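Local coordinates for putative peptide ABC-transport system periplasmic peptide-binding protein (Campylobacter jejuni, PDB 4OEV) that binds nickel(II), here together with an oxalate ion, outside the cytoplasm and probably delivers it to an ABC-type importer, at residues A239-L244 / P452-L457; G328-F333 / G359-V364; F333-M338 / V377-I382; F395-S400 / E409-G414. One frame throughout, in Å; residues are numbered along the deposited sequence.

Contact 1 of 4, residues A239-L244 / P452-L457; sequences ADYRAL and PPFIFL
Asp240 holds the side chain of Arg242 end-on, OD1 and OD2 each taking one guanidinium nitrogen in a two-bonded salt bridge. Tyr241 has its CG in the crowded place between backbone N and carbonyl carbon (chi1 63°), and its ring carries CE1 of Phe456 over one face, 3.5 Å from Tyr241 CE1. Its hydroxyl reaches the rim of the Phe454 ring. Arg242 O then accepts the N-H of Leu457 at 2.9 Å. Ala243 faces Phe456 in a non-hydrogen-bonded antiparallel pair; its small methyl comes up against the Phe454 ring, CB to CD2 3.6 Å. Leu244 and Ile455 form the hydrogen-bonded pair that follows, with Leu244 N to Ile455 O at 2.7 Å and Ile455 N to Leu244 O at 2.8 Å, while their branched ends run alongside each other. Leu244 and Ile455 pack on helix 342-357, and strand 379-384 lies along the other edge of Ala243's strand.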
loop_
_atom_site.group_PDB
_atom_site.type_symbol
_atom_site.label_atom_id
_atom_site.label_comp_id
_atom_site.label_asym_id
_atom_site.label_seq_id
_atom_site.Cartn_x
_atom_site.Cartn_y
_atom_site.Cartn_z
ATOM N N ALA A 239 -5.037 -7.471 -1.778
ATOM C CA ALA A 239 -5.054 -6.771 -3.067
ATOM C C ALA A 239 -3.619 -6.395 -3.458
ATOM O O ALA A 239 -3.379 -5.585 -4.363
ATOM C CB ALA A 239 -5.978 -5.510 -2.999
ATOM N N ASP A 240 -2.660 -6.974 -2.742
ATOM C CA ASP A 240 -1.255 -6.668 -2.948
ATOM C C ASP A 240 -0.663 -7.442 -4.130
ATOM O O ASP A 240 -0.738 -8.669 -4.140
ATOM C CB ASP A 240 -0.486 -7.010 -1.676
ATOM C CG ASP A 240 0.919 -6.470 -1.693
ATOM O OD1 ASP A 240 1.245 -5.639 -2.568
ATOM O OD2 ASP A 240 1.689 -6.832 -0.801
ATOM N N TYR A 241 -0.071 -6.757 -5.103
ATOM C CA TYR A 241 0.609 -7.489 -6.224
ATOM C C TYR A 241 2.117 -7.188 -6.306
ATOM O O TYR A 241 2.589 -6.168 -5.801
ATOM C CB TYR A 241 -0.062 -7.164 -7.574
ATOM C CG TYR A 241 0.049 -5.688 -7.957
ATOM C CD1 TYR A 241 1.219 -5.189 -8.543
ATOM C CD2 TYR A 241 -1.014 -4.814 -7.761
ATOM C CE1 TYR A 241 1.331 -3.823 -8.874
ATOM C CE2 TYR A 241 -0.914 -3.452 -8.115
ATOM C CZ TYR A 241 0.263 -2.979 -8.639
ATOM O OH TYR A 241 0.387 -1.654 -8.971
ATOM N N ARG A 242 2.883 -8.093 -6.931
ATOM C CA ARG A 242 4.289 -7.873 -7.219
ATOM C C ARG A 242 4.440 -7.722 -8.726
ATOM O O ARG A 242 3.698 -8.323 -9.467
ATOM C CB ARG A 242 5.214 -9.035 -6.751
ATOM C CG ARG A 242 5.238 -9.179 -5.224
ATOM C CD ARG A 242 6.074 -8.114 -4.557
ATOM N NE ARG A 242 5.787 -8.062 -3.136
ATOM C CZ ARG A 242 4.779 -7.390 -2.592
ATOM N NH1 ARG A 242 3.919 -6.696 -3.339
ATOM N NH2 ARG A 242 4.611 -7.423 -1.285
ATOM N N ALA A 243 5.398 -6.907 -9.136
ATOM C CA ALA A 243 5.634 -6.597 -10.558
ATOM C C ALA A 243 7.057 -6.156 -10.755
ATOM O O ALA A 243 7.694 -5.728 -9.784
ATOM C CB ALA A 243 4.617 -5.459 -11.042
ATOM N N LEU A 244 7.565 -6.252 -12.008
ATOM C CA LEU A 244 8.792 -5.569 -12.384
ATOM C C LEU A 244 8.423 -4.144 -12.806
ATOM O O LEU A 244 7.665 -3.973 -13.761
ATOM C CB LEU A 244 9.525 -6.258 -13.562
ATOM C CG LEU A 244 10.845 -5.594 -13.897
ATOM C CD1 LEU A 244 11.734 -5.828 -12.703
ATOM C CD2 LEU A 244 11.465 -6.255 -15.241
ATOM N N PRO A 452 2.593 -0.625 -21.314
ATOM C CA PRO A 452 2.798 -1.238 -19.990
ATOM C C PRO A 452 3.933 -0.561 -19.192
ATOM O O PRO A 452 5.057 -0.441 -19.646
ATOM C CB PRO A 452 3.122 -2.703 -20.327
ATOM C CG PRO A 452 3.681 -2.650 -21.775
ATOM C CD PRO A 452 2.940 -1.511 -22.436
ATOM N N PRO A 453 3.605 -0.067 -17.998
ATOM C CA PRO A 453 4.640 0.512 -17.140
ATOM C C PRO A 453 5.454 -0.591 -16.441
ATOM O O PRO A 453 6.545 -0.320 -15.900
ATOM C CB PRO A 453 3.824 1.287 -16.114
ATOM C CG PRO A 453 2.563 0.503 -16.008
ATOM C CD PRO A 453 2.254 0.092 -17.414
ATOM N N PHE A 454 4.851 -1.778 -16.357
ATOM C CA PHE A 454 5.377 -2.883 -15.527
ATOM C C PHE A 454 5.473 -4.194 -16.306
ATOM O O PHE A 454 4.906 -4.346 -17.406
ATOM C CB PHE A 454 4.502 -3.205 -14.289
ATOM C CG PHE A 454 4.332 -2.088 -13.238
ATOM C CD1 PHE A 454 5.110 -0.909 -13.188
ATOM C CD2 PHE A 454 3.407 -2.298 -12.203
ATOM C CE1 PHE A 454 4.867 0.078 -12.204
ATOM C CE2 PHE A 454 3.167 -1.321 -11.210
ATOM C CZ PHE A 454 3.911 -0.148 -11.199
ATOM N N ILE A 455 6.106 -5.188 -15.680
ATOM C CA ILE A 455 5.676 -6.577 -15.901
ATOM C C ILE A 455 4.882 -6.996 -14.653
ATOM O O ILE A 455 5.484 -7.085 -13.558
ATOM C CB ILE A 455 6.798 -7.580 -16.065
ATOM C CG1 ILE A 455 7.698 -7.192 -17.249
ATOM C CG2 ILE A 455 6.192 -8.932 -16.273
ATOM C CD1 ILE A 455 8.882 -8.139 -17.422
ATOM N N PHE A 456 3.559 -7.151 -14.766
ATOM C CA PHE A 456 2.788 -7.596 -13.583
ATOM C C PHE A 456 3.068 -9.081 -13.373
ATOM O O PHE A 456 3.101 -9.831 -14.334
ATOM C CB PHE A 456 1.306 -7.369 -13.742
ATOM C CG PHE A 456 0.892 -5.954 -13.516
ATOM C CD1 PHE A 456 0.360 -5.574 -12.280
ATOM C CD2 PHE A 456 1.016 -5.016 -14.503
ATOM C CE1 PHE A 456 -0.056 -4.274 -12.038
ATOM C CE2 PHE A 456 0.598 -3.654 -14.250
ATOM C CZ PHE A 456 0.060 -3.326 -13.020
ATOM N N LEU A 457 3.241 -9.503 -12.131
ATOM C CA LEU A 457 3.638 -10.900 -11.898
ATOM C C LEU A 457 2.568 -11.646 -11.112
ATOM O O LEU A 457 1.967 -12.580 -11.640
ATOM C CB LEU A 457 4.981 -10.934 -11.179
ATOM C CG LEU A 457 6.105 -10.335 -12.035
ATOM C CD1 LEU A 457 7.348 -10.046 -11.160
ATOM C CD2 LEU A 457 6.469 -11.336 -13.145
#

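Contact 2 of 4, residues G328-F333 / G359-V364; sequences GKILEF and GVVSKV
A beta-alpha-beta unit, strand 329-338, helix 342-357 and strand 361-367, brings these two segments together as parallel neighbours. The helix ends in a Schellman motif whose C-prime residue is Gly359; its positive phi (80°) is a conformation glycine adopts without the strain of a side chain. From there the chain turns into the second strand, and Val361 N gives its hydrogen to Leu331 O at 3.2 Å, nearly along the C=O axis. The bonds that follow are uneven: the one from Phe333 N to Val361 O is weak, at 3.4 Å, whereas Lys363 N reaches Phe333 O at 3.2 Å. Beta-branched valines suit such extended backbone, and their methyls divide the packing between the two faces. On the buried face Val360 CG1 meets Leu331 CD2 at 4.0 Å and Phe333 CE2 at 3.8 Å, a cluster completed by Leu262 and Leu311 of flanking helices. The face bearing Glu332 and Val361 is more open to solvent, and there the carboxylate chain of Glu332 can run beside Val361. Ile330, with CG1 in the crowded position between N and carbonyl carbon (chi1 70°), swings its CD1 obliquely across to Val361 CG2, 3.6 Å away.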
loop_
_atom_site.group_PDB
_atom_site.type_symbol
_atom_site.label_atom_id
_atom_site.label_comp_id
_atom_site.label_asym_id
_atom_site.label_seq_id
_atom_site.Cartn_x
_atom_site.Cartn_y
_atom_site.Cartn_z
ATOM N N GLY A 328 25.934 -1.496 -31.687
ATOM C CA GLY A 328 27.078 -1.774 -30.853
ATOM C C GLY A 328 26.769 -1.938 -29.371
ATOM O O GLY A 328 27.701 -2.167 -28.604
ATOM N N LYS A 329 25.502 -1.818 -28.950
ATOM C CA LYS A 329 25.140 -1.967 -27.523
ATOM C C LYS A 329 24.244 -3.164 -27.275
ATOM O O LYS A 329 23.178 -3.256 -27.866
ATOM C CB LYS A 329 24.399 -0.721 -26.996
ATOM C CG LYS A 329 25.192 0.565 -27.028
ATOM C CD LYS A 329 24.216 1.745 -26.870
ATOM C CE LYS A 329 24.922 3.055 -26.574
ATOM N NZ LYS A 329 23.900 4.160 -26.407
ATOM N N ILE A 330 24.618 -4.064 -26.368
ATOM C CA ILE A 330 23.691 -5.167 -26.079
ATOM C C ILE A 330 22.535 -4.677 -25.200
ATOM O O ILE A 330 22.681 -3.752 -24.396
ATOM C CB ILE A 330 24.385 -6.400 -25.418
ATOM C CG1 ILE A 330 24.807 -6.083 -24.000
ATOM C CG2 ILE A 330 25.602 -6.917 -26.287
ATOM C CD1 ILE A 330 24.928 -7.342 -23.114
ATOM N N LEU A 331 21.351 -5.239 -25.430
ATOM C CA LEU A 331 20.179 -4.913 -24.651
ATOM C C LEU A 331 20.365 -5.501 -23.257
ATOM O O LEU A 331 20.204 -6.716 -23.069
ATOM C CB LEU A 331 18.906 -5.462 -25.311
ATOM C CG LEU A 331 17.570 -4.729 -24.992
ATOM C CD1 LEU A 331 16.408 -5.275 -25.832
ATOM C CD2 LEU A 331 17.213 -4.910 -23.541
ATOM N N GLU A 332 20.752 -4.655 -22.301
ATOM C CA GLU A 332 20.993 -5.088 -20.919
ATOM C C GLU A 332 20.621 -4.011 -19.912
ATOM O O GLU A 332 20.570 -2.834 -20.251
ATOM C CB GLU A 332 22.463 -5.483 -20.691
ATOM C CG GLU A 332 23.433 -4.327 -20.502
ATOM C CD GLU A 332 24.883 -4.803 -20.404
ATOM O OE1 GLU A 332 25.109 -5.922 -19.886
ATOM O OE2 GLU A 332 25.794 -4.061 -20.856
ATOM N N PHE A 333 20.372 -4.417 -18.670
ATOM C CA PHE A 333 19.935 -3.474 -17.647
ATOM C C PHE A 333 19.945 -4.152 -16.276
ATOM O O PHE A 333 20.121 -5.373 -16.185
ATOM C CB PHE A 333 18.538 -2.908 -17.975
ATOM C CG PHE A 333 17.479 -3.960 -18.126
ATOM C CD1 PHE A 333 16.752 -4.368 -17.029
ATOM C CD2 PHE A 333 17.229 -4.562 -19.360
ATOM C CE1 PHE A 333 15.779 -5.361 -17.158
ATOM C CE2 PHE A 333 16.263 -5.559 -19.509
ATOM C CZ PHE A 333 15.534 -5.969 -18.394
ATOM N N GLY A 359 17.886 -13.925 -25.060
ATOM C CA GLY A 359 19.018 -13.098 -25.452
ATOM C C GLY A 359 19.039 -11.693 -24.855
ATOM O O GLY A 359 19.690 -10.796 -25.386
ATOM N N VAL A 360 18.347 -11.504 -23.731
ATOM C CA VAL A 360 18.403 -10.242 -23.003
ATOM C C VAL A 360 19.268 -10.406 -21.751
ATOM O O VAL A 360 18.994 -11.255 -20.893
ATOM C CB VAL A 360 17.004 -9.749 -22.624
ATOM C CG1 VAL A 360 17.089 -8.500 -21.749
ATOM C CG2 VAL A 360 16.198 -9.469 -23.890
ATOM N N VAL A 361 20.329 -9.612 -21.666
ATOM C CA VAL A 361 21.256 -9.709 -20.541
ATOM C C VAL A 361 20.765 -8.817 -19.399
ATOM O O VAL A 361 20.251 -7.716 -19.627
ATOM C CB VAL A 361 22.718 -9.334 -20.956
ATOM C CG1 VAL A 361 23.627 -9.251 -19.736
ATOM C CG2 VAL A 361 23.312 -10.326 -22.026
ATOM N N SER A 362 20.851 -9.316 -18.169
ATOM C CA SER A 362 20.487 -8.490 -17.003
ATOM C C SER A 362 21.297 -8.886 -15.766
ATOM O O SER A 362 21.893 -9.986 -15.694
ATOM C CB SER A 362 18.997 -8.574 -16.710
ATOM O OG SER A 362 18.637 -9.900 -16.388
ATOM N N LYS A 363 21.381 -7.952 -14.827
ATOM C CA LYS A 363 22.173 -8.141 -13.623
ATOM C C LYS A 363 21.301 -7.985 -12.410
ATOM O O LYS A 363 20.654 -6.932 -12.277
ATOM C CB LYS A 363 23.301 -7.104 -13.583
ATOM C CG LYS A 363 24.168 -7.178 -12.330
ATOM C CD LYS A 363 25.156 -6.022 -12.285
ATOM C CE LYS A 363 25.949 -6.042 -10.986
ATOM N NZ LYS A 363 27.034 -5.001 -10.960
ATOM N N VAL A 364 21.281 -8.964 -11.511
ATOM C CA VAL A 364 20.418 -8.802 -10.324
ATOM C C VAL A 364 21.183 -8.073 -9.222
ATOM O O VAL A 364 22.315 -8.408 -8.898
ATOM C CB VAL A 364 19.866 -10.151 -9.823
ATOM C CG1 VAL A 364 19.052 -9.959 -8.521
ATOM C CG2 VAL A 364 18.950 -10.765 -10.895
#

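Contact 3 of 4, residues F333-M338 / V377-I382; sequences FEIWAM and VDSFLI. With OXL (oxalate ion), chain D.
Glu334 OE2 takes two hydrogens: one from Trp336 NE1 at 2.8 Å, lying in the indole plane, and one from a water at 2.6 Å that in turn accepts Asp378 N. These ties belong to the pairing of strands 333-338 and 379-382, which run side by side in roughly the same direction (29°) toward the oxalate pocket. Asp378 uses the anti lone pair of OD2 to take Glu334 N at 2.7 Å. Glu334 OE2 and Asp378 OD2 are only 4.3 Å apart, so their like charges probably repel, and the N-H and water donors would ease this. Ser379, short enough to turn back on the backbone, donates OG to Glu334 O at 2.8 Å. Further on, Trp336 N bonds to Ser379 O, and Leu381 N meets Trp336 O almost along the C=O axis. Val377 sets CG1 squarely over the five-membered ring of Trp336, 3.5 Å from its centroid. At the pocket end, the extended Met338 chain brings CE to the Phe380 rim at CZ and to within 3.6 Å of oxalate O3.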
loop_
_atom_site.group_PDB
_atom_site.type_symbol
_atom_site.label_atom_id
_atom_site.label_comp_id
_atom_site.label_asym_id
_atom_site.label_seq_id
_atom_site.Cartn_x
_atom_site.Cartn_y
_atom_site.Cartn_z
ATOM N N PHE A 333 20.372 -4.417 -18.670
ATOM C CA PHE A 333 19.935 -3.474 -17.647
ATOM C C PHE A 333 19.945 -4.152 -16.276
ATOM O O PHE A 333 20.121 -5.373 -16.185
ATOM C CB PHE A 333 18.538 -2.908 -17.975
ATOM C CG PHE A 333 17.479 -3.960 -18.126
ATOM C CD1 PHE A 333 16.752 -4.368 -17.029
ATOM C CD2 PHE A 333 17.229 -4.562 -19.360
ATOM C CE1 PHE A 333 15.779 -5.361 -17.158
ATOM C CE2 PHE A 333 16.263 -5.559 -19.509
ATOM C CZ PHE A 333 15.534 -5.969 -18.394
ATOM N N GLU A 334 19.798 -3.375 -15.204
ATOM C CA GLU A 334 19.832 -3.990 -13.875
ATOM C C GLU A 334 18.446 -4.244 -13.339
ATOM O O GLU A 334 17.517 -3.492 -13.635
ATOM C CB GLU A 334 20.599 -3.125 -12.900
ATOM C CG GLU A 334 22.033 -2.948 -13.292
ATOM C CD GLU A 334 22.745 -1.937 -12.440
ATOM O OE1 GLU A 334 23.989 -1.981 -12.458
ATOM O OE2 GLU A 334 22.057 -1.093 -11.779
ATOM N N ILE A 335 18.302 -5.319 -12.567
ATOM C CA ILE A 335 17.039 -5.595 -11.873
ATOM C C ILE A 335 17.304 -5.523 -10.371
ATOM O O ILE A 335 18.081 -6.325 -9.855
ATOM C CB ILE A 335 16.495 -6.990 -12.235
ATOM C CG1 ILE A 335 16.285 -7.124 -13.746
ATOM C CG2 ILE A 335 15.218 -7.272 -11.497
ATOM C CD1 ILE A 335 16.201 -8.608 -14.196
ATOM N N TRP A 336 16.687 -4.572 -9.668
ATOM C CA TRP A 336 16.969 -4.393 -8.253
ATOM C C TRP A 336 15.872 -5.004 -7.367
ATOM O O TRP A 336 14.678 -4.887 -7.675
ATOM C CB TRP A 336 17.124 -2.899 -7.936
ATOM C CG TRP A 336 18.454 -2.315 -8.405
ATOM C CD1 TRP A 336 18.915 -2.221 -9.706
ATOM C CD2 TRP A 336 19.471 -1.745 -7.581
ATOM N NE1 TRP A 336 20.165 -1.635 -9.725
ATOM C CE2 TRP A 336 20.526 -1.333 -8.437
ATOM C CE3 TRP A 336 19.604 -1.556 -6.197
ATOM C CZ2 TRP A 336 21.685 -0.731 -7.953
ATOM C CZ3 TRP A 336 20.774 -0.963 -5.714
ATOM C CH2 TRP A 336 21.789 -0.554 -6.597
ATOM N N ALA A 337 16.269 -5.665 -6.276
ATOM C CA ALA A 337 15.293 -6.268 -5.361
ATOM C C ALA A 337 15.668 -5.931 -3.943
ATOM O O ALA A 337 16.858 -5.829 -3.618
ATOM C CB ALA A 337 15.218 -7.837 -5.530
ATOM N N MET A 338 14.645 -5.759 -3.096
ATOM C CA MET A 338 14.861 -5.664 -1.660
ATOM C C MET A 338 15.481 -6.959 -1.131
ATOM O O MET A 338 14.812 -7.989 -1.167
ATOM C CB MET A 338 13.530 -5.415 -0.947
ATOM C CG MET A 338 12.792 -4.132 -1.371
ATOM S SD MET A 338 11.247 -4.137 -0.495
ATOM C CE MET A 338 10.490 -2.563 -0.971
ATOM N N VAL A 377 16.838 3.357 -10.360
ATOM C CA VAL A 377 17.371 2.073 -10.868
ATOM C C VAL A 377 16.678 1.687 -12.157
ATOM O O VAL A 377 15.560 2.123 -12.410
ATOM C CB VAL A 377 17.189 0.939 -9.826
ATOM C CG1 VAL A 377 17.972 1.279 -8.568
ATOM C CG2 VAL A 377 15.730 0.749 -9.506
ATOM N N ASP A 378 17.334 0.866 -13.005
ATOM C CA ASP A 378 16.756 0.541 -14.298
ATOM C C ASP A 378 15.429 -0.148 -14.184
ATOM O O ASP A 378 14.527 0.054 -15.001
ATOM C CB ASP A 378 17.680 -0.405 -15.153
ATOM C CG ASP A 378 19.092 0.164 -15.411
ATOM O OD1 ASP A 378 19.251 1.414 -15.531
ATOM O OD2 ASP A 378 20.056 -0.657 -15.509
ATOM N N SER A 379 15.335 -1.059 -13.217
ATOM C CA SER A 379 14.086 -1.727 -12.947
ATOM C C SER A 379 14.108 -2.222 -11.498
ATOM O O SER A 379 15.188 -2.321 -10.865
ATOM C CB SER A 379 13.842 -2.867 -13.937
ATOM O OG SER A 379 14.783 -3.931 -13.796
ATOM N N PHE A 380 12.935 -2.499 -10.974
ATOM C CA PHE A 380 12.767 -2.699 -9.534
ATOM C C PHE A 380 11.628 -3.683 -9.288
ATOM O O PHE A 380 10.576 -3.558 -9.916
ATOM C CB PHE A 380 12.467 -1.320 -8.844
ATOM C CG PHE A 380 12.296 -1.404 -7.352
ATOM C CD1 PHE A 380 13.399 -1.569 -6.524
ATOM C CD2 PHE A 380 11.026 -1.294 -6.783
ATOM C CE1 PHE A 380 13.233 -1.631 -5.136
ATOM C CE2 PHE A 380 10.855 -1.351 -5.383
ATOM C CZ PHE A 380 11.951 -1.542 -4.572
ATOM N N LEU A 381 11.842 -4.671 -8.402
ATOM C CA LEU A 381 10.820 -5.657 -8.083
ATOM C C LEU A 381 9.876 -4.972 -7.079
ATOM O O LEU A 381 10.139 -5.019 -5.888
ATOM C CB LEU A 381 11.440 -6.931 -7.472
ATOM C CG LEU A 381 10.677 -8.227 -7.803
ATOM C CD1 LEU A 381 9.231 -8.142 -7.380
ATOM C CD2 LEU A 381 10.714 -8.498 -9.290
ATOM N N ILE A 382 8.826 -4.356 -7.605
ATOM C CA ILE A 382 7.942 -3.392 -6.898
ATOM C C ILE A 382 6.645 -4.066 -6.437
ATOM O O ILE A 382 6.361 -5.194 -6.848
ATOM C CB ILE A 382 7.605 -2.216 -7.867
ATOM C CG1 ILE A 382 7.104 -0.947 -7.107
ATOM C CG2 ILE A 382 6.454 -2.677 -8.840
ATOM C CD1 ILE A 382 7.146 0.295 -7.993
HETATM C C1 OXL D . 7.198 -1.533 -2.802
HETATM C C2 OXL D . 6.792 -0.064 -2.762
HETATM O O1 OXL D . 7.732 -2.111 -3.841
HETATM O O2 OXL D . 7.450 0.708 -3.482
HETATM O O3 OXL D . 7.028 -2.163 -1.739
HETATM O O4 OXL D . 5.933 0.391 -1.918
HETATM O O HOH W 1 20.409 0.894 -12.236
#

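Contact 4 of 4, residues F395-S400 / E409-G414; sequences FRVFES and EGWNFG
The guanidinium of Arg396 lies flat on the indole of Trp411, the planes 19° apart and their centres 4.0 Å from each other. The stack is an off-centre cation-pi interaction: CZ of Arg396 comes 3.5 Å from CH2 of Trp411, while CD of the same arginine sits over the six-membered ring in a CH-pi contact. A bend at chi3 (-75°) lays the chain along the ring, so that an arginine offers both methylene and planar cation to a single aromatic face. Val397 CG2 closes on the edge of that indole at CE3, 3.9 Å away. Beneath the side chains, Trp411 N donates to Arg396 O at 2.7 Å, from above the carbonyl plane. All this fastens the short helix 395-398 to the irregular chain leading to helix 419-429. Asn412, at the centre of an inverse gamma turn, has CG anti to its backbone N (chi1 -174°), which sends ND2 to Glu399 O at 3.1 Å, just where the chain leaves the helix; its amide suits the place because ND2 has a second acceptor in Tyr416 O. Farther out, the arginine is set by Ser99 O, which takes NH2, and by Phe392 O, which takes NH1. Trp384 and His393 meet the indole of Trp411, His393 edge-to-face, and Gln426 NE2 holds OE1 of Glu399.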
loop_
_atom_site.group_PDB
_atom_site.type_symbol
_atom_site.label_atom_id
_atom_site.label_comp_id
_atom_site.label_asym_id
_atom_site.label_seq_id
_atom_site.Cartn_x
_atom_site.Cartn_y
_atom_site.Cartn_z
ATOM N N PHE A 395 -3.780 6.445 -8.576
ATOM C CA PHE A 395 -3.445 7.807 -8.925
ATOM C C PHE A 395 -1.973 8.186 -8.576
ATOM O O PHE A 395 -1.202 8.674 -9.455
ATOM C CB PHE A 395 -4.427 8.793 -8.266
ATOM C CG PHE A 395 -4.382 10.204 -8.871
ATOM C CD1 PHE A 395 -5.117 10.495 -9.997
ATOM C CD2 PHE A 395 -3.570 11.203 -8.312
ATOM C CE1 PHE A 395 -5.090 11.819 -10.568
ATOM C CE2 PHE A 395 -3.505 12.516 -8.881
ATOM C CZ PHE A 395 -4.261 12.811 -10.005
ATOM N N ARG A 396 -1.537 7.934 -7.355
ATOM C CA ARG A 396 -0.158 8.343 -7.006
ATOM C C ARG A 396 0.865 7.453 -7.714
ATOM O O ARG A 396 2.061 7.789 -7.712
ATOM C CB ARG A 396 0.103 8.245 -5.494
ATOM C CG ARG A 396 -0.538 9.440 -4.743
ATOM C CD ARG A 396 -0.605 9.204 -3.222
ATOM N NE ARG A 396 -1.672 8.249 -2.921
ATOM C CZ ARG A 396 -2.057 7.905 -1.684
ATOM N NH1 ARG A 396 -3.057 7.055 -1.529
ATOM N NH2 ARG A 396 -1.463 8.414 -0.615
ATOM N N VAL A 397 0.397 6.328 -8.246
ATOM C CA VAL A 397 1.378 5.333 -8.818
ATOM C C VAL A 397 1.646 5.505 -10.328
ATOM O O VAL A 397 2.801 5.350 -10.773
ATOM C CB VAL A 397 0.893 3.899 -8.530
ATOM C CG1 VAL A 397 1.770 2.780 -9.276
ATOM C CG2 VAL A 397 0.918 3.629 -7.057
ATOM N N PHE A 398 0.599 5.815 -11.100
ATOM C CA PHE A 398 0.647 5.819 -12.583
ATOM C C PHE A 398 0.476 7.197 -13.190
ATOM O O PHE A 398 0.828 7.416 -14.341
ATOM C CB PHE A 398 -0.461 4.915 -13.148
ATOM C CG PHE A 398 -0.330 3.452 -12.681
ATOM C CD1 PHE A 398 0.694 2.663 -13.169
ATOM C CD2 PHE A 398 -1.216 2.918 -11.756
ATOM C CE1 PHE A 398 0.840 1.330 -12.726
ATOM C CE2 PHE A 398 -1.083 1.605 -11.307
ATOM C CZ PHE A 398 -0.055 0.804 -11.807
ATOM N N GLU A 399 -0.158 8.115 -12.462
ATOM C CA GLU A 399 -0.445 9.375 -13.103
ATOM C C GLU A 399 0.780 10.257 -13.265
ATOM O O GLU A 399 1.699 10.301 -12.391
ATOM C CB GLU A 399 -1.591 10.079 -12.313
ATOM C CG GLU A 399 -2.615 10.824 -13.165
ATOM C CD GLU A 399 -2.241 12.264 -13.212
ATOM O OE1 GLU A 399 -2.906 13.037 -13.932
ATOM O OE2 GLU A 399 -1.306 12.653 -12.453
ATOM N N SER A 400 0.818 11.001 -14.392
ATOM C CA SER A 400 2.024 11.767 -14.740
ATOM C C SER A 400 2.480 12.753 -13.702
ATOM O O SER A 400 3.679 12.903 -13.492
ATOM C CB SER A 400 1.802 12.610 -16.022
ATOM O OG SER A 400 1.978 11.789 -17.155
ATOM N N GLU A 409 5.871 13.703 -3.153
ATOM C CA GLU A 409 4.909 12.769 -2.582
ATOM C C GLU A 409 4.248 11.920 -3.659
ATOM O O GLU A 409 3.217 11.278 -3.427
ATOM C CB GLU A 409 3.867 13.559 -1.724
ATOM C CG GLU A 409 4.488 14.127 -0.460
ATOM C CD GLU A 409 5.228 15.468 -0.658
ATOM O OE1 GLU A 409 4.626 16.430 -1.199
ATOM O OE2 GLU A 409 6.399 15.581 -0.233
ATOM N N GLY A 410 4.869 11.826 -4.851
ATOM C CA GLY A 410 4.287 10.961 -5.866
ATOM C C GLY A 410 4.891 9.548 -5.703
ATOM O O GLY A 410 5.965 9.384 -5.123
ATOM N N TRP A 411 4.173 8.535 -6.162
ATOM C CA TRP A 411 4.628 7.155 -6.026
ATOM C C TRP A 411 4.974 6.553 -7.397
ATOM O O TRP A 411 5.217 5.353 -7.517
ATOM C CB TRP A 411 3.556 6.295 -5.371
ATOM C CG TRP A 411 3.243 6.617 -3.954
ATOM C CD1 TRP A 411 3.893 7.491 -3.128
ATOM C CD2 TRP A 411 2.184 6.041 -3.197
ATOM N NE1 TRP A 411 3.251 7.525 -1.884
ATOM C CE2 TRP A 411 2.204 6.635 -1.916
ATOM C CE3 TRP A 411 1.186 5.100 -3.493
ATOM C CZ2 TRP A 411 1.277 6.291 -0.916
ATOM C CZ3 TRP A 411 0.261 4.769 -2.493
ATOM C CH2 TRP A 411 0.324 5.357 -1.238
ATOM N N ASN A 412 5.001 7.408 -8.415
ATOM C CA ASN A 412 5.286 6.984 -9.767
ATOM C C ASN A 412 6.802 6.906 -9.954
ATOM O O ASN A 412 7.414 7.790 -10.554
ATOM C CB ASN A 412 4.623 7.980 -10.751
ATOM C CG ASN A 412 4.736 7.566 -12.202
ATOM O OD1 ASN A 412 5.569 6.695 -12.581
ATOM N ND2 ASN A 412 3.971 8.242 -13.051
ATOM N N PHE A 413 7.409 5.834 -9.454
ATOM C CA PHE A 413 8.818 5.763 -9.349
ATOM C C PHE A 413 9.537 5.433 -10.668
ATOM O O PHE A 413 10.745 5.669 -10.739
ATOM C CB PHE A 413 9.219 4.744 -8.272
ATOM C CG PHE A 413 8.771 5.139 -6.854
ATOM C CD1 PHE A 413 8.555 6.452 -6.539
ATOM C CD2 PHE A 413 8.695 4.204 -5.847
ATOM C CE1 PHE A 413 8.151 6.828 -5.229
ATOM C CE2 PHE A 413 8.318 4.591 -4.545
ATOM C CZ PHE A 413 8.059 5.877 -4.256
ATOM N N GLY A 414 8.797 4.882 -11.646
ATOM C CA GLY A 414 9.336 4.541 -12.961
ATOM C C GLY A 414 9.249 5.689 -13.946
ATOM O O GLY A 414 9.748 5.575 -15.067
#

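In the fold
Contacts 2 and 3 share Phe333 and strand 329-338, contact 2 pairing it with strand 361-367 and contact 3 with strand 379-384; their centres lie 13 Å apart. Strand 379-384 then carries the connection inward to contact 1, 12 Å on between centres, where Ala243 O and Ile382 N are 2.8 Å apart, a probable hydrogen bond. Contact 3 supplies Met338, Phe380 and Ile382 to the oxalate pocket, while Asp240 of contact 1 hydrogen-bonds to His480 ND1 and to the backbone N of His481, two residues that bind the nickel. Contact 4 packs against contact 1, with Phe398 CE1 3.7 Å from Phe454 CZ, and the Trp411 side chain stays about 7 Å from oxalate. Contact 2 is the most remote, its centre about 31 Å from that of the chain.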